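Local coordinates for N-acetylneuraminic acid outer membrane channel protein NanC (PDB 2WJR), which forms a monomeric beta-barrel channel in the outer membrane of Escherichia coli that lets N-acetylneuraminic acid, a sialic acid, enter the cell, at residues L189-V194 with N200-S205; T148-S151 with R157-N160; L75-F78 with T83-G86. The protein carries 1 engineered substitution. One frame throughout, in Å; residues are numbered along the deposited sequence.

All three contacts belong to one antiparallel beta-barrel, and all lie at or near its extracellular end. Contacts 1 and 2 join two extracellular loops to the barrel mouth; their centres are about 11 Å apart and they touch directly. There Gln192 NE2 of contact 1 donates to Tyr150 OH of contact 2 over 2.9 Å, and Asp190 OD1 meets Asn160 ND2 in a weaker bond of 3.3 Å. Contact 3, part of a wall hairpin, stays apart, its centre about 17 Å from that of contact 2 and about 23 Å from that of contact 1. A side chain of each contact (Gln192, Tyr150, Arg84) comes within about 3 Å of bound HEPES, probably from the crystallisation liquor.

Contact 1: residues L189-V194 with N200-S205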
ATOM      1  N   LEU A 189      -9.935   0.506  -6.512  1.00 21.52           N
ATOM      2  CA  LEU A 189      -9.516   1.655  -5.722  1.00 21.55           C
ATOM      3  C   LEU A 189     -10.640   2.695  -5.520  1.00 21.96           C
ATOM      4  O   LEU A 189     -10.379   3.890  -5.382  1.00 22.25           O
ATOM      5  CB  LEU A 189      -8.290   2.269  -6.373  1.00 21.39           C
ATOM      6  CG  LEU A 189      -7.144   1.275  -6.586  1.00 22.10           C
ATOM      7  CD1 LEU A 189      -5.979   1.996  -7.252  1.00 23.08           C
ATOM      8  CD2 LEU A 189      -6.690   0.620  -5.259  1.00 20.28           C
ATOM      9  N   ASP A 190     -11.877   2.207  -5.456  1.00 22.86           N
ATOM     10  CA  ASP A 190     -13.055   3.042  -5.210  1.00 23.23           C
ATOM     11  C   ASP A 190     -13.231   3.954  -6.450  1.00 23.29           C
ATOM     12  O   ASP A 190     -12.572   3.766  -7.464  1.00 22.22           O
ATOM     13  CB  ASP A 190     -12.839   3.843  -3.909  1.00 23.49           C
ATOM     14  CG  ASP A 190     -14.137   4.244  -3.221  1.00 26.02           C
ATOM     15  OD1 ASP A 190     -15.017   4.874  -3.879  1.00 27.92           O
ATOM     16  OD2 ASP A 190     -14.248   3.988  -2.000  1.00 27.46           O
ATOM     17  N   ARG A 191     -14.117   4.930  -6.374  1.00 24.14           N
ATOM     18  CA  ARG A 191     -14.289   5.851  -7.503  1.00 24.86           C
ATOM     19  C   ARG A 191     -13.283   6.995  -7.406  1.00 24.94           C
ATOM     20  O   ARG A 191     -13.662   8.143  -7.237  1.00 24.73           O
ATOM     21  CB  ARG A 191     -15.717   6.375  -7.517  1.00 25.30           C
ATOM     22  CG  ARG A 191     -16.756   5.276  -7.722  1.00 27.03           C
ATOM     23  CD  ARG A 191     -18.132   5.906  -8.040  1.00 30.87           C
ATOM     24  NE  ARG A 191     -18.054   6.608  -9.323  1.00 34.52           N
ATOM     25  CZ  ARG A 191     -18.089   6.005 -10.519  1.00 37.17           C
ATOM     26  NH1 ARG A 191     -17.997   6.725 -11.643  1.00 39.58           N
ATOM     27  NH2 ARG A 191     -18.250   4.691 -10.614  1.00 38.16           N
ATOM     28  N   GLN A 192     -11.997   6.668  -7.530  1.00 24.62           N
ATOM     29  CA  GLN A 192     -10.923   7.628  -7.302  1.00 24.85           C
ATOM     30  C   GLN A 192     -10.121   7.910  -8.570  1.00 25.37           C
ATOM     31  O   GLN A 192      -9.066   8.563  -8.515  1.00 25.15           O
ATOM     32  CB  GLN A 192      -9.986   7.128  -6.190  1.00 24.32           C
ATOM     33  CG  GLN A 192     -10.580   7.270  -4.808  1.00 22.92           C
ATOM     34  CD  GLN A 192      -9.580   7.010  -3.691  1.00 22.06           C
ATOM     35  OE1 GLN A 192      -9.111   7.941  -3.044  1.00 23.47           O
ATOM     36  NE2 GLN A 192      -9.250   5.735  -3.462  1.00 20.37           N
ATOM     37  N   GLY A 193     -10.627   7.433  -9.702  1.00 26.43           N
ATOM     38  CA  GLY A 193      -9.986   7.705 -10.977  1.00 27.54           C
ATOM     39  C   GLY A 193     -10.198   9.176 -11.315  1.00 28.99           C
ATOM     40  O   GLY A 193     -11.248   9.763 -10.981  1.00 28.17           O
ATOM     41  N   VAL A 194      -9.174   9.772 -11.917  1.00 30.57           N
ATOM     42  CA  VAL A 194      -9.210  11.153 -12.382  1.00 32.20           C
ATOM     43  C   VAL A 194      -8.644  11.147 -13.795  1.00 34.11           C
ATOM     44  O   VAL A 194      -7.531  10.666 -14.022  1.00 33.82           O
ATOM     45  CB  VAL A 194      -8.369  12.106 -11.497  1.00 32.42           C
ATOM     46  CG1 VAL A 194      -8.477  13.550 -12.000  1.00 31.98           C
ATOM     47  CG2 VAL A 194      -8.821  12.020 -10.039  1.00 31.52           C
ATOM     48  N   ASN A 200     -14.130  11.060  -9.820  1.00 32.32           N
ATOM     49  CA  ASN A 200     -15.286  10.197  -9.505  1.00 31.47           C
ATOM     50  C   ASN A 200     -15.468   9.078 -10.529  1.00 31.31           C
ATOM     51  O   ASN A 200     -16.591   8.634 -10.807  1.00 32.34           O
ATOM     52  CB  ASN A 200     -16.566  11.050  -9.386  1.00 31.71           C
ATOM     53  CG  ASN A 200     -17.576  10.484  -8.376  1.00 31.22           C
ATOM     54  OD1 ASN A 200     -17.489   9.338  -7.953  1.00 30.77           O
ATOM     55  ND2 ASN A 200     -18.549  11.305  -8.005  1.00 30.90           N
ATOM     56  N   LEU A 201     -14.358   8.615 -11.093  1.00 29.57           N
ATOM     57  CA  LEU A 201     -14.378   7.515 -12.018  1.00 28.72           C
ATOM     58  C   LEU A 201     -14.009   6.220 -11.294  1.00 28.40           C
ATOM     59  O   LEU A 201     -13.121   6.212 -10.445  1.00 26.98           O
ATOM     60  CB  LEU A 201     -13.369   7.755 -13.127  1.00 28.47           C
ATOM     61  CG  LEU A 201     -13.661   8.955 -14.017  1.00 28.86           C
ATOM     62  CD1 LEU A 201     -12.413   9.358 -14.786  1.00 27.88           C
ATOM     63  CD2 LEU A 201     -14.842   8.594 -14.935  1.00 29.07           C
ATOM     64  N   SER A 202     -14.671   5.137 -11.676  1.00 27.87           N
ATOM     65  CA  SER A 202     -14.347   3.795 -11.186  1.00 27.90           C
ATOM     66  C   SER A 202     -12.874   3.472 -11.498  1.00 27.72           C
ATOM     67  O   SER A 202     -12.431   3.595 -12.645  1.00 27.06           O
ATOM     68  CB  SER A 202     -15.275   2.780 -11.844  1.00 27.96           C
ATOM     69  OG  SER A 202     -15.224   1.535 -11.176  1.00 29.57           O
ATOM     70  N   GLU A 203     -12.122   3.054 -10.479  1.00 26.40           N
ATOM     71  CA  GLU A 203     -10.692   2.845 -10.648  1.00 26.10           C
ATOM     72  C   GLU A 203     -10.350   1.384 -10.427  1.00 26.32           C
ATOM     73  O   GLU A 203      -9.992   0.969  -9.310  1.00 25.97           O
ATOM     74  CB  GLU A 203      -9.909   3.760  -9.691  1.00 25.69           C
ATOM     75  CG  GLU A 203      -8.386   3.786  -9.901  1.00 25.61           C
ATOM     76  CD  GLU A 203      -7.968   4.663 -11.063  1.00 25.02           C
ATOM     77  OE1 GLU A 203      -6.964   5.383 -10.932  1.00 26.98           O
ATOM     78  OE2 GLU A 203      -8.639   4.636 -12.106  1.00 24.67           O
ATOM     79  N   ASN A 204     -10.512   0.598 -11.485  1.00 26.36           N
ATOM     80  CA  ASN A 204      -9.963  -0.755 -11.538  1.00 26.83           C
ATOM     81  C   ASN A 204      -8.465  -0.666 -11.817  1.00 26.30           C
ATOM     82  O   ASN A 204      -8.006   0.214 -12.541  1.00 27.08           O
ATOM     83  CB  ASN A 204     -10.641  -1.574 -12.638  1.00 27.14           C
ATOM     84  CG  ASN A 204     -12.111  -1.704 -12.426  1.00 29.18           C
ATOM     85  OD1 ASN A 204     -12.559  -2.199 -11.393  1.00 27.56           O
ATOM     86  ND2 ASN A 204     -12.894  -1.254 -13.412  1.00 31.41           N
ATOM     87  N   SER A 205      -7.701  -1.558 -11.210  1.00 25.70           N
ATOM     88  CA  SER A 205      -6.264  -1.547 -11.328  1.00 24.36           C
ATOM     89  C   SER A 205      -5.870  -2.984 -11.614  1.00 24.33           C
ATOM     90  O   SER A 205      -6.301  -3.909 -10.926  1.00 21.86           O
ATOM     91  CB  SER A 205      -5.611  -1.011 -10.045  1.00 25.00           C
ATOM     92  OG  SER A 205      -4.197  -1.202 -10.030  1.00 26.27           O
TER
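Gly193 and Leu201 form the antiparallel hydrogen-bonded pair here: Gly193 N donates to Leu201 O (2.9 Å), and Leu201 N returns a weak bond to Gly193 O (3.3 Å). Bulges flank the pair. Gln192 and Gly193 share Leu201 in a classic bulge, while Asn200 and Leu201 share Gly193 in a G1 bulge, where asparagine tolerates the positive phi of 65°. Glycine suits position 193 because a beta carbon would run into Glu203 OE2.

Two further backbone bonds continue the join: Leu189 N gives a nearly straight one to Glu203 O (2.8 Å), and Glu203 N reaches Asp190 O (3.1 Å). Arg191, bent at chi3 (65°), brings its guanidinium back to Asn200. NE donates in the guanidinium plane to Asn200 OD1 (3.1 Å), arriving from above the plane of that carbonyl, and Ser202 N lies over one guanidinium face.

The buried carboxylates are well supplied. Asp190 OD1 accepts from Arg191 N (2.7 Å) through its anti lone pair, and OD2 from Thr166 N. Glu203 OE1 takes a salt bridge from Arg9 and a hydrogen bond with Ser12. Gln192 NE2 donates to Leu189 O (2.9 Å).

Strand 164-174 touches Leu189, Asp190 and Gln192, strand 180-188 touches Ser202, and Asp187 on that strand bonds Ser205 OG.

Contact 2: residues T148-S151 with R157-N160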
ATOM      1  N   THR A 148      -8.455  -1.805   2.663  1.00 18.24           N
ATOM      2  CA  THR A 148      -8.005  -0.529   3.160  1.00 17.56           C
ATOM      3  C   THR A 148      -9.184   0.434   3.292  1.00 17.36           C
ATOM      4  O   THR A 148     -10.060   0.456   2.438  1.00 16.17           O
ATOM      5  CB  THR A 148      -6.993   0.106   2.204  1.00 18.07           C
ATOM      6  OG1 THR A 148      -5.928  -0.818   1.942  1.00 18.79           O
ATOM      7  CG2 THR A 148      -6.458   1.429   2.753  1.00 15.60           C
ATOM      8  N   LEU A 149      -9.191   1.167   4.384  1.00 17.84           N
ATOM      9  CA  LEU A 149     -10.177   2.248   4.637  1.00 18.74           C
ATOM     10  C   LEU A 149      -9.374   3.466   5.081  1.00 18.45           C
ATOM     11  O   LEU A 149      -8.587   3.393   6.043  1.00 19.07           O
ATOM     12  CB  LEU A 149     -11.168   1.826   5.713  1.00 18.96           C
ATOM     13  CG  LEU A 149     -12.122   2.905   6.253  1.00 20.24           C
ATOM     14  CD1 LEU A 149     -12.942   3.457   5.102  1.00 21.62           C
ATOM     15  CD2 LEU A 149     -13.040   2.325   7.373  1.00 25.81           C
ATOM     16  N   TYR A 150      -9.506   4.586   4.379  1.00 18.18           N
ATOM     17  CA  TYR A 150      -8.921   5.808   4.896  1.00 18.24           C
ATOM     18  C   TYR A 150      -9.912   6.954   4.859  1.00 18.17           C
ATOM     19  O   TYR A 150     -10.798   6.988   4.011  1.00 17.43           O
ATOM     20  CB  TYR A 150      -7.619   6.189   4.196  1.00 18.26           C
ATOM     21  CG  TYR A 150      -7.530   5.915   2.729  1.00 19.44           C
ATOM     22  CD1 TYR A 150      -8.311   6.622   1.822  1.00 18.45           C
ATOM     23  CD2 TYR A 150      -6.629   4.999   2.232  1.00 20.43           C
ATOM     24  CE1 TYR A 150      -8.199   6.419   0.462  1.00 19.70           C
ATOM     25  CE2 TYR A 150      -6.510   4.777   0.878  1.00 20.48           C
ATOM     26  CZ  TYR A 150      -7.307   5.491  -0.018  1.00 22.04           C
ATOM     27  OH  TYR A 150      -7.213   5.267  -1.382  1.00 21.57           O
ATOM     28  N   SER A 151      -9.737   7.855   5.803  1.00 19.24           N
ATOM     29  CA  SER A 151     -10.635   9.002   5.973  1.00 20.41           C
ATOM     30  C   SER A 151      -9.846  10.248   6.286  1.00 19.99           C
ATOM     31  O   SER A 151      -8.754  10.193   6.847  1.00 20.02           O
ATOM     32  CB  SER A 151     -11.625   8.729   7.110  1.00 20.91           C
ATOM     33  OG  SER A 151     -10.936   8.615   8.330  1.00 24.67           O
ATOM     34  N   ARG A 157     -11.312  16.159   0.514  1.00 22.39           N
ATOM     35  CA  ARG A 157     -12.045  15.027  -0.005  1.00 23.19           C
ATOM     36  C   ARG A 157     -11.190  14.196  -0.936  1.00 23.15           C
ATOM     37  O   ARG A 157     -10.223  14.684  -1.498  1.00 22.83           O
ATOM     38  CB  ARG A 157     -13.322  15.488  -0.725  1.00 23.64           C
ATOM     39  CG  ARG A 157     -13.063  16.234  -2.014  1.00 25.59           C
ATOM     40  CD  ARG A 157     -14.391  16.613  -2.700  1.00 29.62           C
ATOM     41  NE  ARG A 157     -14.209  17.252  -3.996  1.00 29.85           N
ATOM     42  CZ  ARG A 157     -13.915  16.628  -5.137  1.00 33.22           C
ATOM     43  NH1 ARG A 157     -13.808  17.333  -6.263  1.00 34.70           N
ATOM     44  NH2 ARG A 157     -13.727  15.313  -5.176  1.00 35.05           N
ATOM     45  N   TYR A 158     -11.583  12.935  -1.095  1.00 22.93           N
ATOM     46  CA  TYR A 158     -11.040  12.075  -2.126  1.00 22.97           C
ATOM     47  C   TYR A 158     -11.781  12.322  -3.434  1.00 23.43           C
ATOM     48  O   TYR A 158     -12.824  13.008  -3.479  1.00 24.90           O
ATOM     49  CB  TYR A 158     -11.151  10.595  -1.685  1.00 22.47           C
ATOM     50  CG  TYR A 158     -10.267  10.322  -0.492  1.00 22.02           C
ATOM     51  CD1 TYR A 158     -10.799  10.206   0.792  1.00 21.83           C
ATOM     52  CD2 TYR A 158      -8.885  10.264  -0.628  1.00 21.88           C
ATOM     53  CE1 TYR A 158      -9.991   9.995   1.897  1.00 22.09           C
ATOM     54  CE2 TYR A 158      -8.056  10.055   0.482  1.00 22.44           C
ATOM     55  CZ  TYR A 158      -8.612   9.928   1.745  1.00 23.05           C
ATOM     56  OH  TYR A 158      -7.829   9.697   2.882  1.00 21.33           O
ATOM     57  N   ALA A 159     -11.224  11.779  -4.496  1.00 23.02           N
ATOM     58  CA  ALA A 159     -11.733  11.964  -5.847  1.00 23.24           C
ATOM     59  C   ALA A 159     -13.091  11.278  -6.043  1.00 24.00           C
ATOM     60  O   ALA A 159     -13.702  11.389  -7.114  1.00 24.52           O
ATOM     61  CB  ALA A 159     -10.703  11.457  -6.842  1.00 22.92           C
ATOM     62  N   ASN A 160     -13.563  10.568  -5.010  1.00 23.58           N
ATOM     63  CA  ASN A 160     -14.890   9.963  -5.041  1.00 23.66           C
ATOM     64  C   ASN A 160     -15.936  10.885  -4.393  1.00 24.11           C
ATOM     65  O   ASN A 160     -17.042  10.461  -4.125  1.00 23.94           O
ATOM     66  CB  ASN A 160     -14.871   8.606  -4.326  1.00 23.95           C
ATOM     67  CG  ASN A 160     -14.564   8.734  -2.848  1.00 22.36           C
ATOM     68  OD1 ASN A 160     -14.182   9.805  -2.357  1.00 23.62           O
ATOM     69  ND2 ASN A 160     -14.718   7.628  -2.118  1.00 23.45           N
TER
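Tyr150 and Tyr158 meet because their first torsions turn two rings toward each other from backbones that stay well apart, the nearest alpha carbons, of Ser151 and Arg157, being 8.6 Å from one another. In Tyr150, CG sits between the backbone N and the carbonyl carbon (chi1 37°), the crowded position, which swings the ring off its strand. Tyr158 CG lies beside its own N, opposite the carbonyl carbon (chi1 -66°), and its ring extends back to the strand with the hydroxyl leading.

The rings cross obliquely, with planes at 42° and centroids 4.9 Å apart. The CD1–CE1 side of the Tyr150 ring makes the contact: CE1 lies over a face of Tyr158, near its rim, while CD1 presses on Tyr158 CZ at 3.3 Å, a tight fit. Ser151 CA lies at the edge of the Tyr158 ring. Tyrosine suits position 150 because its ring offers a broad apolar surface and its polar end reaches beyond it: Tyr150 OH bonds Glu167 as well as Gln192, which would hold the ring's far end in place. At Tyr158 the length of the side chain carries the ring back from the loop to the strand, where it serves both Tyr150 and, through a cation-pi contact, Lys152. Behind it, Arg157 NH2 donates to Tyr158 O (3.0 Å) and forms a salt bridge with Asp199, so the loop backbone is tied down too.

With an alanine at Tyr158, CD1 and CE1 of Tyr150 would probably lose the ring they rest on, and Lys152 would be left without its aromatic partner.

Such a contact, made by side chains rather than by paired strands, is how the extracellular loop after strand 141-152 folds back against the mouth of this porin barrel.

Contact 3: residues L75-F78 with T83-G86; sequences LTHF and TRYG
Arg84 lays its guanidinium flat on the ring of His77, the centres 4.1 Å apart and the planes at 25°. NH2 stands over the imidazole face toward its rim. The chain of Arg84 leaves extended, with CG anti to the backbone N (chi1 -179°), then bends at chi3, which folds the head across the neighbouring strand. At the guanidinium edge, in its plane, lie Leu75 CD2 and a water; that water accepts from Arg84 NE (2.8 Å) and donates to Leu75 O, bridging the strands.

The backbone beneath is an antiparallel hairpin of the barrel wall. His77 and Arg84 form a hydrogen-bonded pair, with His77 N to Arg84 O and Arg84 N to His77 O both 2.8 Å. Leu75 N donates to Gly86 O (2.9 Å), but the return bond from Gly86 N is weak; a beta carbon on Gly86 would probably crowd Leu75 O. The pore-facing positive charge of Arg84 is consistent with the channel's weak anion selectivity. On the other face Thr83 OG1 comes to the edge of the Phe78 ring.

Further out, Arg84 NH2 makes a salt bridge to a HEPES sulfonate, while its NH1 lies close to the guanidinium of Arg106. Asp53 and Gln55 of strand 53-63 back His77.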
ATOM      1  N   LEU A  75       5.908   4.930   7.584  1.00 21.28           N
ATOM      2  CA  LEU A  75       6.040   5.080   6.152  1.00 21.93           C
ATOM      3  C   LEU A  75       6.235   6.556   5.868  1.00 21.98           C
ATOM      4  O   LEU A  75       5.384   7.394   6.224  1.00 20.73           O
ATOM      5  CB  LEU A  75       4.786   4.570   5.432  1.00 22.24           C
ATOM      6  CG  LEU A  75       4.749   4.805   3.923  1.00 24.98           C
ATOM      7  CD1 LEU A  75       5.802   3.959   3.246  1.00 26.29           C
ATOM      8  CD2 LEU A  75       3.386   4.503   3.367  1.00 24.64           C
ATOM      9  N   THR A  76       7.345   6.869   5.220  1.00 22.10           N
ATOM     10  CA  THR A  76       7.625   8.243   4.822  1.00 22.55           C
ATOM     11  C   THR A  76       7.478   8.317   3.321  1.00 22.03           C
ATOM     12  O   THR A  76       8.066   7.529   2.590  1.00 21.85           O
ATOM     13  CB  THR A  76       9.020   8.680   5.233  1.00 22.54           C
ATOM     14  OG1 THR A  76       9.192   8.508   6.647  1.00 24.91           O
ATOM     15  CG2 THR A  76       9.245  10.140   4.847  1.00 22.98           C
ATOM     16  N   HIS A  77       6.700   9.289   2.857  1.00 22.31           N
ATOM     17  CA  HIS A  77       6.316   9.384   1.464  1.00 22.60           C
ATOM     18  C   HIS A  77       6.833  10.739   0.916  1.00 23.25           C
ATOM     19  O   HIS A  77       6.539  11.783   1.484  1.00 21.68           O
ATOM     20  CB  HIS A  77       4.787   9.254   1.378  1.00 22.89           C
ATOM     21  CG  HIS A  77       4.204   9.457   0.017  1.00 23.12           C
ATOM     22  ND1 HIS A  77       4.107  10.696  -0.576  1.00 25.64           N
ATOM     23  CD2 HIS A  77       3.605   8.587  -0.835  1.00 25.42           C
ATOM     24  CE1 HIS A  77       3.539  10.569  -1.765  1.00 26.46           C
ATOM     25  NE2 HIS A  77       3.218   9.302  -1.944  1.00 25.39           N
ATOM     26  N   PHE A  78       7.633  10.684  -0.147  1.00 24.15           N
ATOM     27  CA  PHE A  78       8.232  11.879  -0.768  1.00 25.49           C
ATOM     28  C   PHE A  78       7.589  12.080  -2.112  1.00 26.23           C
ATOM     29  O   PHE A  78       7.536  11.152  -2.901  1.00 26.48           O
ATOM     30  CB  PHE A  78       9.764  11.725  -0.963  1.00 26.12           C
ATOM     31  CG  PHE A  78      10.506  11.441   0.308  1.00 25.81           C
ATOM     32  CD1 PHE A  78      10.757  12.450   1.225  1.00 26.34           C
ATOM     33  CD2 PHE A  78      10.925  10.146   0.608  1.00 28.56           C
ATOM     34  CE1 PHE A  78      11.426  12.177   2.423  1.00 26.88           C
ATOM     35  CE2 PHE A  78      11.589   9.871   1.790  1.00 26.59           C
ATOM     36  CZ  PHE A  78      11.839  10.892   2.699  1.00 26.79           C
ATOM     37  N   THR A  83       6.874  16.135   1.861  1.00 25.35           N
ATOM     38  CA  THR A  83       7.048  14.907   2.645  1.00 24.70           C
ATOM     39  C   THR A  83       5.819  14.633   3.502  1.00 23.50           C
ATOM     40  O   THR A  83       5.225  15.539   4.081  1.00 22.19           O
ATOM     41  CB  THR A  83       8.303  14.976   3.540  1.00 24.57           C
ATOM     42  OG1 THR A  83       9.461  15.230   2.729  1.00 27.25           O
ATOM     43  CG2 THR A  83       8.489  13.662   4.324  1.00 25.23           C
ATOM     44  N   ARG A  84       5.431  13.365   3.551  1.00 22.91           N
ATOM     45  CA  ARG A  84       4.295  12.923   4.340  1.00 21.89           C
ATOM     46  C   ARG A  84       4.776  11.804   5.264  1.00 21.54           C
ATOM     47  O   ARG A  84       5.372  10.855   4.796  1.00 20.96           O
ATOM     48  CB  ARG A  84       3.210  12.406   3.419  1.00 21.72           C
ATOM     49  CG  ARG A  84       1.948  11.939   4.105  1.00 22.83           C
ATOM     50  CD  ARG A  84       1.127  11.139   3.107  1.00 21.70           C
ATOM     51  NE  ARG A  84       1.590   9.744   3.052  1.00 21.80           N
ATOM     52  CZ  ARG A  84       1.282   8.862   2.099  1.00 22.52           C
ATOM     53  NH1 ARG A  84       1.736   7.614   2.187  1.00 23.06           N
ATOM     54  NH2 ARG A  84       0.534   9.200   1.057  1.00 23.70           N
ATOM     55  N   TYR A  85       4.488  11.935   6.552  1.00 20.46           N
ATOM     56  CA  TYR A  85       4.983  10.996   7.567  1.00 21.11           C
ATOM     57  C   TYR A  85       3.829  10.140   8.071  1.00 20.30           C
ATOM     58  O   TYR A  85       2.786  10.686   8.472  1.00 20.11           O
ATOM     59  CB  TYR A  85       5.581  11.770   8.725  1.00 21.38           C
ATOM     60  CG  TYR A  85       6.807  12.577   8.370  1.00 24.13           C
ATOM     61  CD1 TYR A  85       8.042  11.945   8.132  1.00 26.73           C
ATOM     62  CD2 TYR A  85       6.747  13.964   8.259  1.00 27.60           C
ATOM     63  CE1 TYR A  85       9.165  12.668   7.822  1.00 27.02           C
ATOM     64  CE2 TYR A  85       7.887  14.707   7.933  1.00 28.03           C
ATOM     65  CZ  TYR A  85       9.089  14.047   7.725  1.00 29.45           C
ATOM     66  OH  TYR A  85      10.217  14.766   7.399  1.00 31.25           O
ATOM     67  N   GLY A  86       4.023   8.814   8.059  1.00 19.30           N
ATOM     68  CA  GLY A  86       2.969   7.869   8.409  1.00 18.91           C
ATOM     69  C   GLY A  86       3.338   6.886   9.500  1.00 18.82           C
ATOM     70  O   GLY A  86       3.609   5.721   9.195  1.00 19.49           O
TER
HETATM   71  O   HOH W   1       2.813   8.150   4.937  1.00 21.66           O